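Local atomic coordinates of esterase Rv0045c (Mycobacterium tuberculosis, PDB entry 6WYN), a protein that hydrolyses carboxylic esters, preferring short, straight-chain alkyl esters, and is likely involved in ester and lipid metabolism, although its physiological substrate is unknown. Residues T160-A165 / D264-L269; S129-S134 / F256-G261; V172-L177 / S270-L275; P182-R187 / S281-D286; V140-A145 / A168-G173. All coordinates share one frame; numbering follows the deposited sequence.

Interaction 1 (T160-A165 / D264-L269)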
# COMPACT_ATOMS: atom_id res chain seq x y z
N THR A 160 -7.61 -5.32 1.53
CA THR A 160 -8.59 -4.48 0.77
C THR A 160 -8.81 -5.13 -0.59
O THR A 160 -9.96 -5.26 -1.01
CB THR A 160 -8.15 -3.01 0.73
OG1 THR A 160 -8.03 -2.62 2.09
CG2 THR A 160 -9.16 -2.13 0.02
N ALA A 161 -7.74 -5.58 -1.23
CA ALA A 161 -7.80 -6.21 -2.56
C ALA A 161 -8.62 -7.49 -2.49
O ALA A 161 -9.38 -7.75 -3.43
CB ALA A 161 -6.44 -6.49 -3.11
N ILE A 162 -8.44 -8.29 -1.46
CA ILE A 162 -9.22 -9.53 -1.31
C ILE A 162 -10.71 -9.16 -1.29
O ILE A 162 -11.45 -9.77 -2.04
CB ILE A 162 -8.81 -10.30 -0.05
CG1 ILE A 162 -7.44 -10.96 -0.25
CG2 ILE A 162 -9.89 -11.33 0.29
CD1 ILE A 162 -6.82 -11.47 1.02
N ARG A 163 -11.10 -8.20 -0.46
CA ARG A 163 -12.52 -7.81 -0.33
C ARG A 163 -13.03 -7.28 -1.68
O ARG A 163 -14.10 -7.77 -2.16
CB ARG A 163 -12.73 -6.84 0.82
CG ARG A 163 -14.21 -6.60 1.09
CD ARG A 163 -15.13 -7.82 1.00
NE ARG A 163 -16.54 -7.46 1.11
CZ ARG A 163 -17.57 -8.30 1.01
NH1 ARG A 163 -18.81 -7.83 1.12
NH2 ARG A 163 -17.38 -9.60 0.82
N LEU A 164 -12.25 -6.45 -2.37
CA LEU A 164 -12.64 -6.01 -3.73
C LEU A 164 -12.87 -7.21 -4.65
O LEU A 164 -13.87 -7.21 -5.42
CB LEU A 164 -11.57 -5.10 -4.32
CG LEU A 164 -11.52 -3.70 -3.73
CD1 LEU A 164 -10.23 -2.99 -4.14
CD2 LEU A 164 -12.74 -2.88 -4.18
N ALA A 165 -11.95 -8.17 -4.68
CA ALA A 165 -12.04 -9.33 -5.61
C ALA A 165 -13.36 -10.09 -5.36
O ALA A 165 -13.89 -10.69 -6.29
CB ALA A 165 -10.87 -10.25 -5.41
N ASP A 264 -13.88 -16.10 4.38
CA ASP A 264 -15.01 -16.52 3.52
C ASP A 264 -14.83 -15.93 2.14
O ASP A 264 -15.15 -16.65 1.16
CB ASP A 264 -16.37 -16.12 4.07
CG ASP A 264 -16.70 -16.91 5.31
OD1 ASP A 264 -16.23 -18.07 5.40
OD2 ASP A 264 -17.31 -16.34 6.20
N ASP A 265 -14.38 -14.68 2.06
CA ASP A 265 -14.09 -14.02 0.75
C ASP A 265 -12.99 -14.78 0.00
O ASP A 265 -13.19 -15.01 -1.17
CB ASP A 265 -13.70 -12.55 0.92
CG ASP A 265 -14.86 -11.68 1.35
OD1 ASP A 265 -16.04 -12.14 1.22
OD2 ASP A 265 -14.58 -10.57 1.84
N VAL A 266 -11.88 -15.15 0.65
CA VAL A 266 -10.82 -16.01 0.03
C VAL A 266 -11.42 -17.33 -0.48
O VAL A 266 -11.10 -17.72 -1.62
CB VAL A 266 -9.66 -16.29 1.00
CG1 VAL A 266 -8.67 -17.28 0.39
CG2 VAL A 266 -8.96 -15.00 1.42
N ASP A 267 -12.30 -17.98 0.30
CA ASP A 267 -12.93 -19.25 -0.12
C ASP A 267 -13.74 -19.03 -1.40
O ASP A 267 -13.69 -19.94 -2.27
CB ASP A 267 -13.86 -19.84 0.95
CG ASP A 267 -13.14 -20.36 2.17
OD1 ASP A 267 -11.95 -20.55 2.08
OD2 ASP A 267 -13.79 -20.49 3.23
N ALA A 268 -14.38 -17.87 -1.56
CA ALA A 268 -15.29 -17.57 -2.70
C ALA A 268 -14.57 -16.98 -3.92
O ALA A 268 -15.08 -17.19 -5.01
CB ALA A 268 -16.39 -16.64 -2.23
N LEU A 269 -13.50 -16.20 -3.76
CA LEU A 269 -12.80 -15.49 -4.89
C LEU A 269 -12.49 -16.50 -5.98
O LEU A 269 -11.93 -17.54 -5.58
CB LEU A 269 -11.40 -15.00 -4.48
CG LEU A 269 -11.37 -13.97 -3.39
CD1 LEU A 269 -9.97 -13.54 -3.09
CD2 LEU A 269 -12.25 -12.81 -3.80

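Interaction 2 (S129-S134 / F256-G261)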
# COMPACT_ATOMS: atom_id res chain seq x y z
N SER A 129 -10.89 -0.40 7.93
CA SER A 129 -11.03 -1.86 7.79
C SER A 129 -10.91 -2.12 6.32
O SER A 129 -11.36 -1.29 5.52
CB SER A 129 -12.35 -2.47 8.35
OG SER A 129 -13.43 -2.33 7.40
N PRO A 130 -10.38 -3.30 5.92
CA PRO A 130 -10.41 -3.72 4.53
C PRO A 130 -11.82 -3.66 3.94
O PRO A 130 -11.96 -3.32 2.79
CB PRO A 130 -9.92 -5.18 4.59
CG PRO A 130 -9.06 -5.24 5.83
CD PRO A 130 -9.70 -4.28 6.80
N GLN A 131 -12.83 -4.09 4.71
CA GLN A 131 -14.24 -4.14 4.24
C GLN A 131 -14.78 -2.73 3.90
O GLN A 131 -15.48 -2.62 2.86
CB GLN A 131 -15.09 -4.80 5.34
CG GLN A 131 -14.83 -6.31 5.48
CD GLN A 131 -13.68 -6.94 6.26
OE1 GLN A 131 -12.73 -6.31 6.82
NE2 GLN A 131 -13.78 -8.27 6.30
N LEU A 132 -14.57 -1.78 4.79
CA LEU A 132 -14.98 -0.33 4.67
C LEU A 132 -14.18 0.30 3.48
O LEU A 132 -14.78 0.92 2.56
CB LEU A 132 -14.73 0.37 6.02
CG LEU A 132 -15.74 -0.02 7.14
CD1 LEU A 132 -15.44 0.52 8.58
CD2 LEU A 132 -17.14 0.38 6.71
N ASN A 133 -12.87 0.03 3.42
CA ASN A 133 -11.96 0.53 2.35
C ASN A 133 -12.48 0.08 1.02
O ASN A 133 -12.63 0.92 0.12
CB ASN A 133 -10.52 0.05 2.46
CG ASN A 133 -9.86 0.60 3.66
OD1 ASN A 133 -10.37 1.53 4.28
ND2 ASN A 133 -8.74 -0.01 4.04
N SER A 134 -12.81 -1.21 0.92
CA SER A 134 -13.35 -1.83 -0.30
C SER A 134 -14.69 -1.18 -0.71
O SER A 134 -14.92 -0.99 -1.89
CB SER A 134 -13.49 -3.30 -0.08
OG SER A 134 -13.75 -3.97 -1.31
N PHE A 256 -8.84 -1.75 12.90
CA PHE A 256 -8.86 -2.48 11.60
C PHE A 256 -10.23 -3.16 11.47
O PHE A 256 -11.22 -2.48 11.79
CB PHE A 256 -7.71 -3.50 11.54
CG PHE A 256 -6.33 -2.89 11.53
CD1 PHE A 256 -5.64 -2.66 12.71
CD2 PHE A 256 -5.71 -2.56 10.33
CE1 PHE A 256 -4.38 -2.10 12.69
CE2 PHE A 256 -4.44 -2.01 10.32
CZ PHE A 256 -3.78 -1.78 11.50
N GLY A 257 -10.31 -4.43 11.02
CA GLY A 257 -11.67 -5.03 11.03
C GLY A 257 -12.02 -6.34 10.33
O GLY A 257 -11.60 -6.41 9.19
N ASP A 258 -12.73 -7.29 10.99
CA ASP A 258 -13.30 -8.57 10.42
C ASP A 258 -12.34 -9.51 9.68
O ASP A 258 -11.74 -9.08 8.68
CB ASP A 258 -14.58 -8.29 9.62
CG ASP A 258 -15.32 -9.55 9.20
OD1 ASP A 258 -15.44 -10.47 10.03
OD2 ASP A 258 -15.78 -9.59 8.04
N PHE A 259 -12.28 -10.81 10.07
CA PHE A 259 -11.27 -11.62 9.36
C PHE A 259 -11.87 -13.00 8.98
O PHE A 259 -11.56 -13.52 7.90
CB PHE A 259 -10.01 -11.64 10.24
CG PHE A 259 -9.23 -10.34 10.31
CD1 PHE A 259 -8.25 -10.04 9.37
CD2 PHE A 259 -9.37 -9.46 11.37
CE1 PHE A 259 -7.49 -8.86 9.46
CE2 PHE A 259 -8.60 -8.31 11.47
CZ PHE A 259 -7.67 -7.99 10.51
N ALA A 260 -12.75 -13.57 9.82
CA ALA A 260 -13.60 -14.75 9.50
C ALA A 260 -14.31 -14.47 8.18
O ALA A 260 -14.19 -15.34 7.27
CB ALA A 260 -14.59 -14.99 10.62
N GLY A 261 -14.97 -13.28 8.07
CA GLY A 261 -15.61 -12.84 6.81
C GLY A 261 -14.58 -12.74 5.70
O GLY A 261 -14.87 -13.02 4.54

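Interaction 3 (V172-L177 / S270-L275)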
# COMPACT_ATOMS: atom_id res chain seq x y z
N VAL A 172 -11.42 -7.58 -10.94
CA VAL A 172 -10.13 -8.17 -10.45
C VAL A 172 -9.90 -9.51 -11.14
O VAL A 172 -10.60 -10.48 -10.77
CB VAL A 172 -10.15 -8.39 -8.93
CG1 VAL A 172 -8.83 -8.95 -8.41
CG2 VAL A 172 -10.55 -7.15 -8.15
N GLY A 173 -8.96 -9.58 -12.07
CA GLY A 173 -8.59 -10.85 -12.72
C GLY A 173 -7.59 -11.62 -11.86
O GLY A 173 -7.65 -12.87 -11.86
N GLU A 174 -6.72 -10.91 -11.12
CA GLU A 174 -5.50 -11.49 -10.51
C GLU A 174 -5.08 -10.64 -9.31
O GLU A 174 -5.14 -9.40 -9.43
CB GLU A 174 -4.53 -11.54 -11.68
CG GLU A 174 -3.22 -12.17 -11.39
CD GLU A 174 -3.12 -13.62 -11.80
OE1 GLU A 174 -3.81 -14.05 -12.77
OE2 GLU A 174 -2.33 -14.30 -11.15
N LEU A 175 -4.76 -11.26 -8.17
CA LEU A 175 -4.30 -10.56 -6.94
C LEU A 175 -2.82 -10.86 -6.71
O LEU A 175 -2.40 -12.04 -6.76
CB LEU A 175 -5.07 -11.02 -5.71
CG LEU A 175 -6.54 -10.63 -5.66
CD1 LEU A 175 -7.31 -11.49 -4.67
CD2 LEU A 175 -6.67 -9.17 -5.28
N VAL A 176 -2.08 -9.83 -6.33
CA VAL A 176 -0.72 -9.98 -5.76
C VAL A 176 -0.78 -9.36 -4.38
O VAL A 176 -1.04 -8.14 -4.28
CB VAL A 176 0.36 -9.36 -6.65
CG1 VAL A 176 1.72 -9.55 -6.04
CG2 VAL A 176 0.32 -9.90 -8.08
N LEU A 177 -0.57 -10.19 -3.35
CA LEU A 177 -0.54 -9.80 -1.93
C LEU A 177 0.92 -9.56 -1.56
O LEU A 177 1.76 -10.53 -1.71
CB LEU A 177 -1.13 -10.91 -1.06
CG LEU A 177 -2.61 -11.23 -1.27
CD1 LEU A 177 -3.03 -12.31 -0.29
CD2 LEU A 177 -3.49 -10.01 -1.05
N SER A 270 -12.60 -16.15 -7.26
CA SER A 270 -11.95 -16.96 -8.33
C SER A 270 -10.62 -16.32 -8.79
O SER A 270 -9.85 -17.00 -9.44
CB SER A 270 -12.87 -17.20 -9.49
OG SER A 270 -13.31 -15.95 -9.97
N ALA A 271 -10.32 -15.07 -8.48
CA ALA A 271 -9.03 -14.48 -8.92
C ALA A 271 -7.86 -15.29 -8.35
O ALA A 271 -7.80 -15.54 -7.16
CB ALA A 271 -8.96 -13.06 -8.44
N PRO A 272 -6.90 -15.74 -9.17
CA PRO A 272 -5.65 -16.30 -8.65
C PRO A 272 -4.92 -15.34 -7.72
O PRO A 272 -4.96 -14.13 -7.91
CB PRO A 272 -4.82 -16.55 -9.92
CG PRO A 272 -5.89 -16.77 -11.00
CD PRO A 272 -6.94 -15.74 -10.63
N ILE A 273 -4.31 -15.89 -6.69
CA ILE A 273 -3.54 -15.15 -5.67
C ILE A 273 -2.07 -15.54 -5.71
O ILE A 273 -1.77 -16.75 -5.61
CB ILE A 273 -4.11 -15.42 -4.27
CG1 ILE A 273 -5.56 -14.96 -4.16
CG2 ILE A 273 -3.21 -14.75 -3.23
CD1 ILE A 273 -6.24 -15.38 -2.88
N THR A 274 -1.21 -14.53 -5.82
CA THR A 274 0.26 -14.67 -5.67
C THR A 274 0.62 -14.00 -4.36
O THR A 274 0.14 -12.90 -4.12
CB THR A 274 1.01 -14.08 -6.86
OG1 THR A 274 0.58 -14.81 -8.01
CG2 THR A 274 2.51 -14.16 -6.69
N LEU A 275 1.49 -14.58 -3.57
CA LEU A 275 1.96 -13.92 -2.35
C LEU A 275 3.41 -13.57 -2.56
O LEU A 275 4.13 -14.41 -3.16
CB LEU A 275 1.75 -14.85 -1.14
CG LEU A 275 2.37 -14.44 0.19
CD1 LEU A 275 1.69 -13.18 0.72
CD2 LEU A 275 2.20 -15.57 1.20

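Interaction 4 (P182-R187 / S281-D286)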
# COMPACT_ATOMS: atom_id res chain seq x y z
N PRO A 182 -4.95 -12.72 5.74
CA PRO A 182 -5.91 -12.33 6.78
C PRO A 182 -5.38 -12.63 8.18
O PRO A 182 -5.36 -11.75 9.03
CB PRO A 182 -7.12 -13.15 6.42
CG PRO A 182 -7.03 -13.23 4.93
CD PRO A 182 -5.57 -13.54 4.68
N SER A 183 -4.87 -13.86 8.39
CA SER A 183 -4.36 -14.28 9.72
C SER A 183 -3.20 -13.37 10.16
O SER A 183 -3.13 -13.01 11.35
CB SER A 183 -3.97 -15.74 9.72
OG SER A 183 -5.09 -16.53 9.33
N ALA A 184 -2.29 -13.02 9.25
CA ALA A 184 -1.08 -12.27 9.62
C ALA A 184 -1.46 -10.87 10.09
O ALA A 184 -0.92 -10.37 11.11
CB ALA A 184 -0.14 -12.24 8.43
N LEU A 185 -2.35 -10.19 9.38
CA LEU A 185 -2.73 -8.82 9.82
C LEU A 185 -3.56 -8.92 11.11
O LEU A 185 -3.40 -8.08 11.96
CB LEU A 185 -3.50 -8.08 8.71
CG LEU A 185 -3.65 -6.58 8.95
CD1 LEU A 185 -2.38 -5.93 9.44
CD2 LEU A 185 -4.10 -5.86 7.68
N GLN A 186 -4.43 -9.91 11.26
CA GLN A 186 -5.17 -10.13 12.54
C GLN A 186 -4.18 -10.21 13.70
O GLN A 186 -4.37 -9.54 14.72
CB GLN A 186 -6.01 -11.40 12.44
CG GLN A 186 -6.97 -11.60 13.62
CD GLN A 186 -7.98 -12.67 13.29
OE1 GLN A 186 -7.66 -13.75 12.79
NE2 GLN A 186 -9.24 -12.39 13.56
N ARG A 187 -3.11 -11.00 13.57
CA ARG A 187 -2.10 -11.12 14.67
C ARG A 187 -1.49 -9.73 14.93
O ARG A 187 -1.35 -9.32 16.12
CB ARG A 187 -1.13 -12.26 14.28
CG ARG A 187 0.18 -12.36 15.06
CD ARG A 187 1.22 -13.35 14.47
NE ARG A 187 0.50 -14.45 13.87
CZ ARG A 187 0.51 -14.81 12.58
NH1 ARG A 187 1.32 -14.24 11.69
NH2 ARG A 187 -0.28 -15.79 12.19
N SER A 281 11.20 -10.59 6.86
CA SER A 281 9.95 -10.23 7.56
C SER A 281 9.40 -11.49 8.24
O SER A 281 9.15 -12.45 7.54
CB SER A 281 8.94 -9.62 6.62
OG SER A 281 7.72 -9.43 7.32
N GLY A 282 9.14 -11.39 9.53
CA GLY A 282 8.40 -12.40 10.32
C GLY A 282 6.90 -12.22 10.22
O GLY A 282 6.15 -13.03 10.80
N PHE A 283 6.42 -11.24 9.47
CA PHE A 283 5.00 -10.86 9.50
C PHE A 283 4.13 -12.04 9.10
O PHE A 283 3.09 -12.33 9.74
CB PHE A 283 4.79 -9.65 8.60
CG PHE A 283 3.51 -8.92 8.86
CD1 PHE A 283 2.36 -9.27 8.19
CD2 PHE A 283 3.48 -7.86 9.75
CE1 PHE A 283 1.17 -8.58 8.41
CE2 PHE A 283 2.29 -7.17 9.98
CZ PHE A 283 1.15 -7.53 9.29
N VAL A 284 4.50 -12.70 8.01
CA VAL A 284 3.79 -13.87 7.46
C VAL A 284 4.62 -15.12 7.79
O VAL A 284 5.79 -15.16 7.39
CB VAL A 284 3.58 -13.73 5.96
CG1 VAL A 284 2.86 -14.96 5.37
CG2 VAL A 284 2.83 -12.41 5.66
N THR A 285 4.01 -16.11 8.45
CA THR A 285 4.63 -17.40 8.81
C THR A 285 4.43 -18.42 7.70
O THR A 285 3.51 -18.28 6.84
CB THR A 285 4.04 -17.95 10.10
OG1 THR A 285 2.68 -18.31 9.86
CG2 THR A 285 4.18 -16.96 11.22
N ASP A 286 5.19 -19.51 7.75
CA ASP A 286 4.98 -20.67 6.83
C ASP A 286 3.57 -21.21 7.00
O ASP A 286 2.94 -21.56 6.00
CB ASP A 286 6.02 -21.77 7.08
CG ASP A 286 7.43 -21.37 6.64
OD1 ASP A 286 7.58 -20.40 5.86
OD2 ASP A 286 8.37 -21.99 7.11
O HOH W 1 1.84 -10.86 11.83
O HOH W 2 3.95 -13.35 12.65

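Interaction 5 (V140-A145 / A168-G173)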
# COMPACT_ATOMS: atom_id res chain seq x y z
N VAL A 140 -15.24 3.92 -7.28
CA VAL A 140 -14.16 4.80 -7.81
C VAL A 140 -13.32 4.01 -8.82
O VAL A 140 -13.03 4.52 -9.90
CB VAL A 140 -13.33 5.35 -6.66
CG1 VAL A 140 -12.10 6.15 -7.15
CG2 VAL A 140 -14.21 6.21 -5.75
N LEU A 141 -12.94 2.78 -8.46
CA LEU A 141 -12.14 1.91 -9.36
C LEU A 141 -12.95 1.58 -10.61
O LEU A 141 -12.35 1.53 -11.67
CB LEU A 141 -11.71 0.65 -8.60
CG LEU A 141 -10.84 0.92 -7.38
CD1 LEU A 141 -10.49 -0.36 -6.62
CD2 LEU A 141 -9.56 1.64 -7.77
N ARG A 142 -14.25 1.35 -10.50
CA ARG A 142 -15.12 1.14 -11.68
C ARG A 142 -15.03 2.36 -12.59
O ARG A 142 -15.04 2.16 -13.78
CB ARG A 142 -16.61 1.03 -11.34
CG ARG A 142 -17.00 -0.21 -10.56
CD ARG A 142 -18.40 -0.73 -10.87
NE ARG A 142 -18.45 -2.01 -10.16
CZ ARG A 142 -18.23 -3.19 -10.72
NH1 ARG A 142 -18.04 -3.31 -12.02
NH2 ARG A 142 -18.25 -4.28 -9.97
N GLU A 143 -14.95 3.56 -12.04
CA GLU A 143 -14.84 4.81 -12.83
C GLU A 143 -13.40 4.96 -13.36
O GLU A 143 -13.25 5.17 -14.53
CB GLU A 143 -15.28 6.01 -11.97
CG GLU A 143 -14.97 7.40 -12.56
CD GLU A 143 -15.21 8.66 -11.69
OE1 GLU A 143 -14.72 9.79 -12.10
OE2 GLU A 143 -15.85 8.54 -10.59
N LEU A 144 -12.37 4.89 -12.50
CA LEU A 144 -10.99 5.29 -12.87
C LEU A 144 -10.13 4.13 -13.41
O LEU A 144 -9.10 4.41 -14.07
CB LEU A 144 -10.36 5.96 -11.65
CG LEU A 144 -11.01 7.27 -11.21
CD1 LEU A 144 -10.42 7.75 -9.90
CD2 LEU A 144 -10.83 8.34 -12.29
N ALA A 145 -10.45 2.86 -13.16
CA ALA A 145 -9.60 1.72 -13.57
C ALA A 145 -10.44 0.50 -13.93
O ALA A 145 -10.20 -0.59 -13.42
CB ALA A 145 -8.62 1.41 -12.46
N ALA A 168 -16.46 -7.37 -6.14
CA ALA A 168 -16.41 -6.90 -7.54
C ALA A 168 -15.51 -7.82 -8.36
O ALA A 168 -14.48 -7.38 -8.87
CB ALA A 168 -15.94 -5.46 -7.58
N PRO A 169 -15.93 -9.07 -8.60
CA PRO A 169 -15.18 -9.98 -9.47
C PRO A 169 -14.83 -9.40 -10.86
O PRO A 169 -13.67 -9.22 -11.13
CB PRO A 169 -16.09 -11.20 -9.63
CG PRO A 169 -17.05 -11.12 -8.45
CD PRO A 169 -17.18 -9.66 -8.10
N ASP A 170 -15.85 -9.12 -11.69
CA ASP A 170 -15.72 -8.63 -13.09
C ASP A 170 -14.44 -7.80 -13.24
O ASP A 170 -13.74 -8.03 -14.22
CB ASP A 170 -16.96 -7.83 -13.51
CG ASP A 170 -17.36 -6.75 -12.52
OD1 ASP A 170 -17.79 -7.10 -11.40
OD2 ASP A 170 -17.22 -5.57 -12.86
N LEU A 171 -14.17 -6.91 -12.29
CA LEU A 171 -12.94 -6.08 -12.19
C LEU A 171 -11.67 -6.96 -12.11
O LEU A 171 -10.93 -7.05 -13.12
CB LEU A 171 -13.05 -5.20 -10.93
CG LEU A 171 -12.77 -3.71 -11.10
CD1 LEU A 171 -14.07 -2.90 -11.02
CD2 LEU A 171 -11.76 -3.19 -10.07
N VAL A 172 -11.42 -7.58 -10.94
CA VAL A 172 -10.13 -8.17 -10.45
C VAL A 172 -9.90 -9.51 -11.14
O VAL A 172 -10.60 -10.48 -10.77
CB VAL A 172 -10.15 -8.39 -8.93
CG1 VAL A 172 -8.83 -8.95 -8.41
CG2 VAL A 172 -10.55 -7.15 -8.15
N GLY A 173 -8.96 -9.58 -12.07
CA GLY A 173 -8.59 -10.85 -12.72
C GLY A 173 -7.59 -11.62 -11.86
O GLY A 173 -7.65 -12.87 -11.86

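Interaction 1 (T160-A165 / D264-L269)
R163 NH2 faces both carboxylate oxygens of D265. It makes a salt bridge to D265 OD1 at 2.9 Å. A weak hydrogen bond runs from R163 NH2 to D265 OD2 at 3.1 Å, and it is bent. The guanidinium and carboxylate planes are 16° apart, and OD1 comes in at the guanidinium edge, near its plane. The R163 CB atom points away from helix 260-268, but a bend at chi2 (41°) swings the chain back toward D265. Both residues are partly exposed, so this charged pair closes the outer side of the contact.

The rest is apolar and buried. Helices 156-167 and 260-268 meet here on one face of the central sheet of the alpha/beta hydrolase fold, with their local axes 9.1 Å apart and crossing at 53°. I162 CG2 reaches V266 CG2 at 4.0 Å and L269 CD1 at 4.0 Å. The I162 and L269 side chains meet at about a right angle. L269 is the first residue to leave helix 260-268. Its CD2 presses on A165 CB at 3.3 Å, closer than usual van der Waals contact. L269 CD2 is also close to the backbone carbon A165 C, so packing is tight and perhaps slightly strained at this end. L269 and A165 also both touch L175 of strand 174-178, and I162 touches L177. D267, on another side of helix 260-268, makes a salt bridge with R295.

Interaction 2 (S129-S134 / F256-G261)
S129 CB packs against the backbone of F256 and G257, and this is the tight part of the contact. S129 CB is 3.6 Å from F256 O and 3.8 Å from G257 CA, an approach made possible by the bare glycine backbone. P130 CD adds a contact with G257 O at 3.7 Å. G257 N is buried here and has no hydrogen-bond partner in the model. S129 is the N-cap of helix 130-144: chi1 of 82° turns OG back over the helix start, where it accepts from L132 N at 2.9 Å in a nearly straight bond.

The other side, at D258, is more open to solvent. The Q131 side chain, bent at chi2, crosses exposed D258 at about a right angle. As modelled, Q131 NE2 donates to D258 O at 3.2 Å, arriving from well above the carbonyl plane. The amide orientation is doubtful, because Q131 OE1 lies only 2.6 Å from G257 O and both are acceptors. D258 OD1 also accepts a weak bond from G261 N in the first turn of the next helix.

The contact thus joins the start of helix 130-144 to the loop leading into helix 260-268. P130 and S134 rest on helix 156-167. F256 and F259 pack on helix 182-200, and F256 lies about 5 Å, side chain to side chain, from H188, a substrate-selectivity site.

Interaction 3 (V172-L177 / S270-L275)
L175 and I273 hold the same first torsion, with L175 CG (chi1 -69°) and I273 CG1 (chi1 -61°) each anti to its own carbonyl carbon. Being bridged neighbours with matching torsions, the two side chains lie side by side and point the same way, with L175 CD1 3.9 Å from I273 CG1. L177 crosses I273 at a slant, its CD1 3.8 Å from I273 CG2. L275 swings its CD1 to within 4.0 Å of L177 CB. These four residues share one face of the sheet; V176 and T274 take the other.

The backbones form a parallel ladder with bridges L175-I273, V176-T274 and L177-L275. L175 N donates to P272 O at 2.9 Å and T274 N to L175 O at 2.9 Å. L177 N donates to T274 O, also at 2.9 Å. All three bonds are close to straight, and CA-H...O contacts lie between them.

Before the ladder, the P272 ring packs across the E174 side chain, with CB 3.6 Å from E174 OE2. The E174 carboxylate itself is held by a salt bridge to R300. A271 CB packs against the carbonyl oxygens of V172 and G173 and against V172 CG1.

Strand 174-178 lies between strands 150-154 and 273-278 in the central sheet. Strand 299-305 flanks 273-278 on its far side. Helix 156-167 covers the face carrying L175 and L177, through A161, I162 and A165.

Interaction 4 (P182-R187 / S281-D286)
The ring of F283 reaches from its loop to the helix residues A184 and L185. CB sets the course: with CG anti to the backbone N (chi1 -162°), the ring is thrown toward helix 182-200. CD1 then meets A184 CB at 3.9 Å. CE1 lies 3.9 Å from A184 O, and CZ at the tip touches L185 CD1 at 3.9 Å, with that methyl at the ring edge and in its plane. A water sits over the centre of one ring face. This water lies 2.9 Å from A184 O and 2.8 Å from F283 O and bridges the two backbones.

In the fold, F283 belongs to the loop between strand 273-278 and helix 286-295, beside the inferred catalytic residues of the alpha/beta hydrolase domain. Its ring stacks on that of the probable catalytic H310 and touches D179. It also meets H188, a substrate-selectivity site, with the planes at about 45°. The loop is shaped by an ST turn, in which F283 N donates to S281 OG at 3.1 Å. The same OG is hydrogen-bonded to D179.

A184 CB also packs on V284 CG2. At the solvent side, R187 bends at chi3 and lays NH1 near T285 CG2. R187 NH1 donates to a second water at 2.9 Å, which also lies within hydrogen-bonding distance of G282 O. R187 NH1 makes a salt bridge with D288. T285 is the N-cap residue of helix 286-295, and its OG1 accepts from D288 N.

Interaction 5 (V140-A145 / A168-G173)
The last turn of helix 130-144 faces the loop that follows helix 156-167, with the backbones nearest at R142 and L171, whose CA atoms are 7.6 Å apart. R142 and L171 carry much of the contact. R142 grips D170 end-on with NH1 and NH2, one nitrogen to each carboxylate oxygen. R142 NH2 donates to D170 OD1 at 3.2 Å, almost straight (176°). R142 NH1 pairs with OD2, but D170 is poorly ordered and that length is too short to trust. Both oxygens offer their syn lone pairs, and the two flat groups are 14° apart, nearly coplanar.

L171 CD1 lies over one face of the guanidinium, offset toward its rim, and also touches R142 CG at 4.0 Å. The other methyl, CD2, packs on L141 CB at 4.1 Å. The loop closes the beta-alpha-beta unit of strand 150-154, helix 156-167 and strand 174-178, so the contact ties the end of that crossover to the preceding helix. Inward, L171 touches I86 of strand 85-88, and L141 touches L110, V112 and L164. R142 and D170 are exposed. A168 CB approaches R142 NH2 obliquely, at 3.5 Å.

In the fold
Interactions 1, 2, 3 and 5 run together around helix 156-167. Interaction 1 is central: its centre is about 9 Å from that of interaction 3 and about 10 Å from that of interaction 2. L164 N and S134 OG, 3.1 Å apart, join interactions 1 and 2, which share helix 260-268. A161 CB meets L175 CD2 of interaction 3 at 3.5 Å. Interaction 5 shares V172 and G173 with interaction 3 and helix 130-144 with interaction 2. Interaction 4 lies nearest the inferred catalytic residues, with the F283 side chain about 3 Å from those of D179 and H310. F259 of interaction 2 packs on P182 and L185. Interactions 4 and 5 are far apart, centres about 27 Å.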